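Local coordinates for protein HTP-2 (Caenorhabditis elegans, PDB 4TZM), which is a HORMA domain protein of the meiotic chromosome axis that binds a closure-motif peptide of its partner HTP-3, at residues D150-E155 against A241-C246; V48-V53 against A195-K200. One frame throughout, in Å; residues are numbered along the deposited sequence.

Interaction 1 of 2, residues D150-E155 against A241-C246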
loop_
_atom_site.group_PDB
_atom_site.type_symbol
_atom_site.label_atom_id
_atom_site.label_comp_id
_atom_site.label_asym_id
_atom_site.label_seq_id
_atom_site.Cartn_x
_atom_site.Cartn_y
_atom_site.Cartn_z
ATOM N N ASP A 150 -17.486 3.798 -4.472
ATOM C CA ASP A 150 -16.666 3.975 -3.276
ATOM C C ASP A 150 -16.536 5.454 -2.903
ATOM O O ASP A 150 -16.350 6.302 -3.777
ATOM C CB ASP A 150 -15.280 3.364 -3.492
ATOM C CG ASP A 150 -15.341 1.894 -3.852
ATOM O OD1 ASP A 150 -16.202 1.181 -3.294
ATOM O OD2 ASP A 150 -14.528 1.455 -4.693
ATOM N N PRO A 151 -16.616 5.765 -1.599
ATOM C CA PRO A 151 -16.670 7.146 -1.096
ATOM C C PRO A 151 -15.436 7.985 -1.434
ATOM O O PRO A 151 -15.545 9.204 -1.587
ATOM C CB PRO A 151 -16.786 6.959 0.422
ATOM C CG PRO A 151 -16.198 5.619 0.686
ATOM C CD PRO A 151 -16.576 4.785 -0.499
ATOM N N HIS A 152 -14.281 7.338 -1.551
ATOM C CA HIS A 152 -13.020 8.039 -1.772
ATOM C C HIS A 152 -12.844 8.502 -3.214
ATOM O O HIS A 152 -12.177 9.504 -3.469
ATOM C CB HIS A 152 -11.845 7.136 -1.387
ATOM C CG HIS A 152 -11.632 5.994 -2.333
ATOM N ND1 HIS A 152 -12.369 4.834 -2.278
ATOM C CD2 HIS A 152 -10.766 5.843 -3.367
ATOM C CE1 HIS A 152 -11.966 4.010 -3.234
ATOM N NE2 HIS A 152 -10.996 4.601 -3.907
ATOM N N PHE A 153 -13.441 7.764 -4.146
ATOM C CA PHE A 153 -13.157 7.923 -5.572
ATOM C C PHE A 153 -13.383 9.347 -6.075
ATOM O O PHE A 153 -12.480 9.945 -6.656
ATOM C CB PHE A 153 -13.998 6.939 -6.396
ATOM C CG PHE A 153 -13.655 6.925 -7.864
ATOM C CD1 PHE A 153 -14.316 7.760 -8.757
ATOM C CD2 PHE A 153 -12.677 6.072 -8.354
ATOM C CE1 PHE A 153 -14.003 7.748 -10.109
ATOM C CE2 PHE A 153 -12.359 6.053 -9.705
ATOM C CZ PHE A 153 -13.022 6.893 -10.583
ATOM N N ALA A 154 -14.581 9.881 -5.846
ATOM C CA ALA A 154 -14.952 11.204 -6.346
ATOM C C ALA A 154 -13.911 12.270 -6.009
ATOM O O ALA A 154 -13.531 13.067 -6.864
ATOM C CB ALA A 154 -16.315 11.611 -5.799
ATOM N N GLU A 155 -13.436 12.272 -4.769
ATOM C CA GLU A 155 -12.433 13.246 -4.355
ATOM C C GLU A 155 -11.060 12.930 -4.950
ATOM O O GLU A 155 -10.455 13.775 -5.611
ATOM C CB GLU A 155 -12.342 13.305 -2.831
ATOM C CG GLU A 155 -11.341 14.323 -2.313
ATOM C CD GLU A 155 -11.304 14.387 -0.800
ATOM O OE1 GLU A 155 -11.977 13.554 -0.152
ATOM O OE2 GLU A 155 -10.606 15.269 -0.256
ATOM N N ALA A 241 -3.112 6.872 -8.383
ATOM C CA ALA A 241 -3.522 7.322 -7.061
ATOM C C ALA A 241 -3.862 6.116 -6.198
ATOM O O ALA A 241 -4.343 5.101 -6.702
ATOM C CB ALA A 241 -4.708 8.279 -7.151
ATOM N N ALA A 242 -3.599 6.231 -4.900
ATOM C CA ALA A 242 -3.917 5.167 -3.961
ATOM C C ALA A 242 -4.622 5.726 -2.724
ATOM O O ALA A 242 -4.328 6.841 -2.284
ATOM C CB ALA A 242 -2.658 4.420 -3.563
ATOM N N HIS A 243 -5.559 4.958 -2.175
ATOM C CA HIS A 243 -6.243 5.347 -0.946
ATOM C C HIS A 243 -6.090 4.259 0.116
ATOM O O HIS A 243 -6.506 3.116 -0.091
ATOM C CB HIS A 243 -7.720 5.618 -1.214
ATOM C CG HIS A 243 -8.453 6.166 -0.030
ATOM N ND1 HIS A 243 -9.464 5.475 0.602
ATOM C CD2 HIS A 243 -8.317 7.334 0.641
ATOM C CE1 HIS A 243 -9.926 6.200 1.609
ATOM N NE2 HIS A 243 -9.245 7.329 1.654
ATOM N N MET A 244 -5.487 4.625 1.245
ATOM C CA MET A 244 -5.222 3.694 2.340
ATOM C C MET A 244 -6.273 3.842 3.446
ATOM O O MET A 244 -6.557 4.951 3.910
ATOM C CB MET A 244 -3.808 3.922 2.894
ATOM C CG MET A 244 -3.312 2.857 3.869
ATOM S SD MET A 244 -3.009 1.244 3.110
ATOM C CE MET A 244 -2.512 0.274 4.534
ATOM N N GLN A 245 -6.855 2.720 3.853
ATOM C CA GLN A 245 -7.934 2.721 4.834
ATOM C C GLN A 245 -7.747 1.602 5.848
ATOM O O GLN A 245 -7.074 0.611 5.571
ATOM C CB GLN A 245 -9.288 2.567 4.137
ATOM C CG GLN A 245 -10.166 3.802 4.174
ATOM C CD GLN A 245 -11.339 3.716 3.214
ATOM O OE1 GLN A 245 -11.382 2.845 2.345
ATOM N NE2 GLN A 245 -12.297 4.625 3.365
ATOM N N CYS A 246 -8.340 1.763 7.026
ATOM C CA CYS A 246 -8.287 0.722 8.042
ATOM C C CYS A 246 -9.653 0.516 8.675
ATOM O O CYS A 246 -10.234 1.443 9.237
ATOM C CB CYS A 246 -7.255 1.058 9.123
ATOM S SG CYS A 246 -7.177 -0.125 10.499
#
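His152 lies against His243 where the turn leading into helix 153-158 crosses the outer face of the antiparallel HORMA-domain sheet. The nearest approach is made by a methylene: His152 CB sits 3.5 Å from His243 ND1 and 3.6 Å from the centroid of the His243 ring. That CB is almost straight over the ring face, 15° off the normal, a CH-pi contact. Beyond it the two imidazole planes are nearly parallel, at 2°, but slid apart, with centroids 4.8 Å apart and little overlap. The rim of the His152 ring reaches back to the strand instead, CD2 lying 3.7 Å from His243 CB. The backbone aims His152 CB at the sheet, and chi1 of 71°, with CG between backbone N and carbonyl carbon, swings the ring alongside its partner. Without its imidazole, as with an alanine in place of His243, the strand would probably offer His152 CB no aromatic face and a gap would open between turn and sheet. The turn is drawn in by a backbone hydrogen bond from Phe153 N to Asp150 O, 3.3 Å long. On the other side, strand 240-248 alternates: His243 and Gln245 face the turn, while Ala242 and Met244 point to helix 35-56. Lys128 of strand 123-133 also touches His152, and Leu156 of helix 153-158 touches His243, so the contact joins that helix to the sheet. Strand 240-248 belongs to the C-terminal region that, as in closed Mad2, probably forms the safety belt around a bound peptide. Gln245 NE2 lies at the His243 ring edge, in its plane, 3.3 Å from CE1, whereas the buried His152 ND1 has no hydrogen-bonding partner in the model.

Interaction 2 of 2, residues V48-V53 against A195-K200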
loop_
_atom_site.group_PDB
_atom_site.type_symbol
_atom_site.label_atom_id
_atom_site.label_comp_id
_atom_site.label_asym_id
_atom_site.label_seq_id
_atom_site.Cartn_x
_atom_site.Cartn_y
_atom_site.Cartn_z
ATOM N N VAL A 48 6.493 -0.760 1.427
ATOM C CA VAL A 48 6.845 -0.030 2.636
ATOM C C VAL A 48 5.678 0.043 3.612
ATOM O O VAL A 48 5.839 -0.243 4.796
ATOM C CB VAL A 48 7.331 1.390 2.311
ATOM C CG1 VAL A 48 7.475 2.213 3.588
ATOM C CG2 VAL A 48 8.653 1.332 1.561
ATOM N N VAL A 49 4.501 0.409 3.119
ATOM C CA VAL A 49 3.354 0.588 3.999
ATOM C C VAL A 49 2.901 -0.738 4.604
ATOM O O VAL A 49 2.685 -0.824 5.808
ATOM C CB VAL A 49 2.178 1.267 3.260
ATOM C CG1 VAL A 49 0.985 1.412 4.187
ATOM C CG2 VAL A 49 2.608 2.630 2.753
ATOM N N PHE A 50 2.789 -1.780 3.786
ATOM C CA PHE A 50 2.351 -3.075 4.307
ATOM C C PHE A 50 3.388 -3.730 5.209
ATOM O O PHE A 50 3.033 -4.509 6.092
ATOM C CB PHE A 50 1.964 -4.013 3.164
ATOM C CG PHE A 50 0.597 -3.741 2.630
ATOM C CD1 PHE A 50 -0.513 -3.913 3.441
ATOM C CD2 PHE A 50 0.414 -3.287 1.339
ATOM C CE1 PHE A 50 -1.784 -3.651 2.968
ATOM C CE2 PHE A 50 -0.857 -3.025 0.856
ATOM C CZ PHE A 50 -1.957 -3.206 1.675
ATOM N N SER A 51 4.660 -3.405 5.004
ATOM C CA SER A 51 5.700 -3.832 5.936
ATOM C C SER A 51 5.492 -3.178 7.290
ATOM O O SER A 51 5.564 -3.835 8.330
ATOM C CB SER A 51 7.092 -3.489 5.409
ATOM O OG SER A 51 7.448 -4.334 4.336
ATOM N N ALA A 52 5.243 -1.872 7.265
ATOM C CA ALA A 52 4.978 -1.112 8.475
ATOM C C ALA A 52 3.769 -1.675 9.216
ATOM O O ALA A 52 3.806 -1.836 10.431
ATOM C CB ALA A 52 4.765 0.360 8.143
ATOM N N VAL A 53 2.706 -1.993 8.482
ATOM C CA VAL A 53 1.502 -2.532 9.108
ATOM C C VAL A 53 1.769 -3.883 9.764
ATOM O O VAL A 53 1.392 -4.100 10.918
ATOM C CB VAL A 53 0.353 -2.694 8.100
ATOM C CG1 VAL A 53 -0.847 -3.340 8.778
ATOM C CG2 VAL A 53 -0.027 -1.350 7.507
ATOM N N ALA A 195 -3.751 -14.016 9.318
ATOM C CA ALA A 195 -3.501 -12.847 8.480
ATOM C C ALA A 195 -3.388 -13.256 7.015
ATOM O O ALA A 195 -2.732 -14.244 6.690
ATOM C CB ALA A 195 -2.246 -12.118 8.934
ATOM N N ASN A 196 -4.019 -12.478 6.140
ATOM C CA ASN A 196 -4.145 -12.826 4.730
ATOM C C ASN A 196 -3.965 -11.614 3.814
ATOM O O ASN A 196 -4.299 -10.489 4.187
ATOM C CB ASN A 196 -5.513 -13.464 4.484
ATOM C CG ASN A 196 -5.477 -14.535 3.422
ATOM O OD1 ASN A 196 -6.482 -14.807 2.767
ATOM N ND2 ASN A 196 -4.318 -15.153 3.244
ATOM N N PHE A 197 -3.421 -11.848 2.624
ATOM C CA PHE A 197 -3.390 -10.836 1.573
ATOM C C PHE A 197 -4.406 -11.191 0.497
ATOM O O PHE A 197 -4.332 -12.258 -0.107
ATOM C CB PHE A 197 -1.995 -10.717 0.963
ATOM C CG PHE A 197 -1.055 -9.862 1.760
ATOM C CD1 PHE A 197 -1.204 -8.486 1.783
ATOM C CD2 PHE A 197 -0.020 -10.432 2.484
ATOM C CE1 PHE A 197 -0.341 -7.691 2.515
ATOM C CE2 PHE A 197 0.847 -9.642 3.218
ATOM C CZ PHE A 197 0.685 -8.271 3.233
ATOM N N ARG A 198 -5.361 -10.297 0.270
ATOM C CA ARG A 198 -6.421 -10.541 -0.702
ATOM C C ARG A 198 -6.568 -9.339 -1.625
ATOM O O ARG A 198 -6.504 -8.196 -1.177
ATOM C CB ARG A 198 -7.745 -10.835 0.009
ATOM C CG ARG A 198 -7.641 -11.896 1.096
ATOM C CD ARG A 198 -8.969 -12.125 1.799
ATOM N NE ARG A 198 -8.810 -12.958 2.988
ATOM C CZ ARG A 198 -9.817 -13.389 3.740
ATOM N NH1 ARG A 198 -11.066 -13.073 3.427
ATOM N NH2 ARG A 198 -9.575 -14.141 4.805
ATOM N N LEU A 199 -6.761 -9.593 -2.914
ATOM C CA LEU A 199 -6.809 -8.500 -3.871
ATOM C C LEU A 199 -7.998 -8.587 -4.822
ATOM O O LEU A 199 -8.657 -9.621 -4.930
ATOM C CB LEU A 199 -5.489 -8.428 -4.657
ATOM C CG LEU A 199 -4.972 -9.621 -5.462
ATOM C CD1 LEU A 199 -5.645 -9.716 -6.819
ATOM C CD2 LEU A 199 -3.468 -9.516 -5.637
ATOM N N LYS A 200 -8.265 -7.480 -5.502
ATOM C CA LYS A 200 -9.354 -7.406 -6.456
ATOM C C LYS A 200 -8.828 -6.896 -7.788
ATOM O O LYS A 200 -8.185 -5.849 -7.849
ATOM C CB LYS A 200 -10.467 -6.497 -5.933
ATOM C CG LYS A 200 -11.636 -6.304 -6.879
ATOM C CD LYS A 200 -12.657 -5.343 -6.284
ATOM C CE LYS A 200 -13.832 -5.118 -7.222
ATOM N NZ LYS A 200 -14.772 -4.100 -6.673
#
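Phe50, from helix 35-56, and Phe197, from strand 193-201, meet in a T-shaped stack inside the HORMA domain. The edge of Phe197 is directed at the face of Phe50, with planes at 83° and centroids 5.6 Å apart. One corner does the touching: Phe197 CE1 comes over the Phe50 ring, 3.9 Å from Phe50 CD1 and 4.1 Å from Phe50 CG. Phe50 leaves the helix pointing at the strand, and its CG lies beside the backbone N, opposite the carbonyl carbon (chi1 -80°), which offers a ring face to the incoming edge. The two CA atoms stay 10.0 Å apart, so the rings alone bridge helix and strand. Apolar neighbours seal the pair: Leu110 of strand 105-113 and Met127 of strand 123-133 both pack on Phe50. Hydrogen bonds lie on the opposite face of the strand. Arg198 NE donates to Asn196 OD1 at 3.0 Å, using a lone pair in the carbonyl plane of the amide, though the bond is bent to 137° at the hydrogen and the oxygen lies out of the guanidinium plane. Arg198 NH1 and NH2 bind the backbone oxygens of Phe220 and Asp118, so all three guanidinium nitrogens are held and its rotation is fixed. Within the helix, regular i to i+4 bonds, such as Val53 N to Val49 O at 2.9 Å, keep the Phe50 turn in shape. Ala195, Arg198, Leu199 and Lys200 pair antiparallel with the bound peptide, and Phe197 O accepts a hydrogen bond from a polar side chain of that peptide. Here a core helix backs the strand that receives the ligand, as in the closed, peptide-bound state of Mad2-like HORMA domains.

Overall arrangement
Interactions 1 and 2 sit on the same antiparallel sheet, their centres about 16 Å apart. In strand order the sheet runs 240-248, 123-133, 105-113, 193-201, so interaction 1 uses one strand and interaction 2 another, with two strands between them. They touch through Met244, which points from strand 240-248 to the face opposite His243: Met244 CE packs 3.7 Å from Val49 CG1 and 4.3 Å from Phe50 CE1. Helix 35-56 thus covers the inner face, while the turn at 150-155 lies on the outer one. The bound peptide extends the sheet beyond strand 193-201, pairing with the segment of interaction 2 and so lying on the far side from interaction 1.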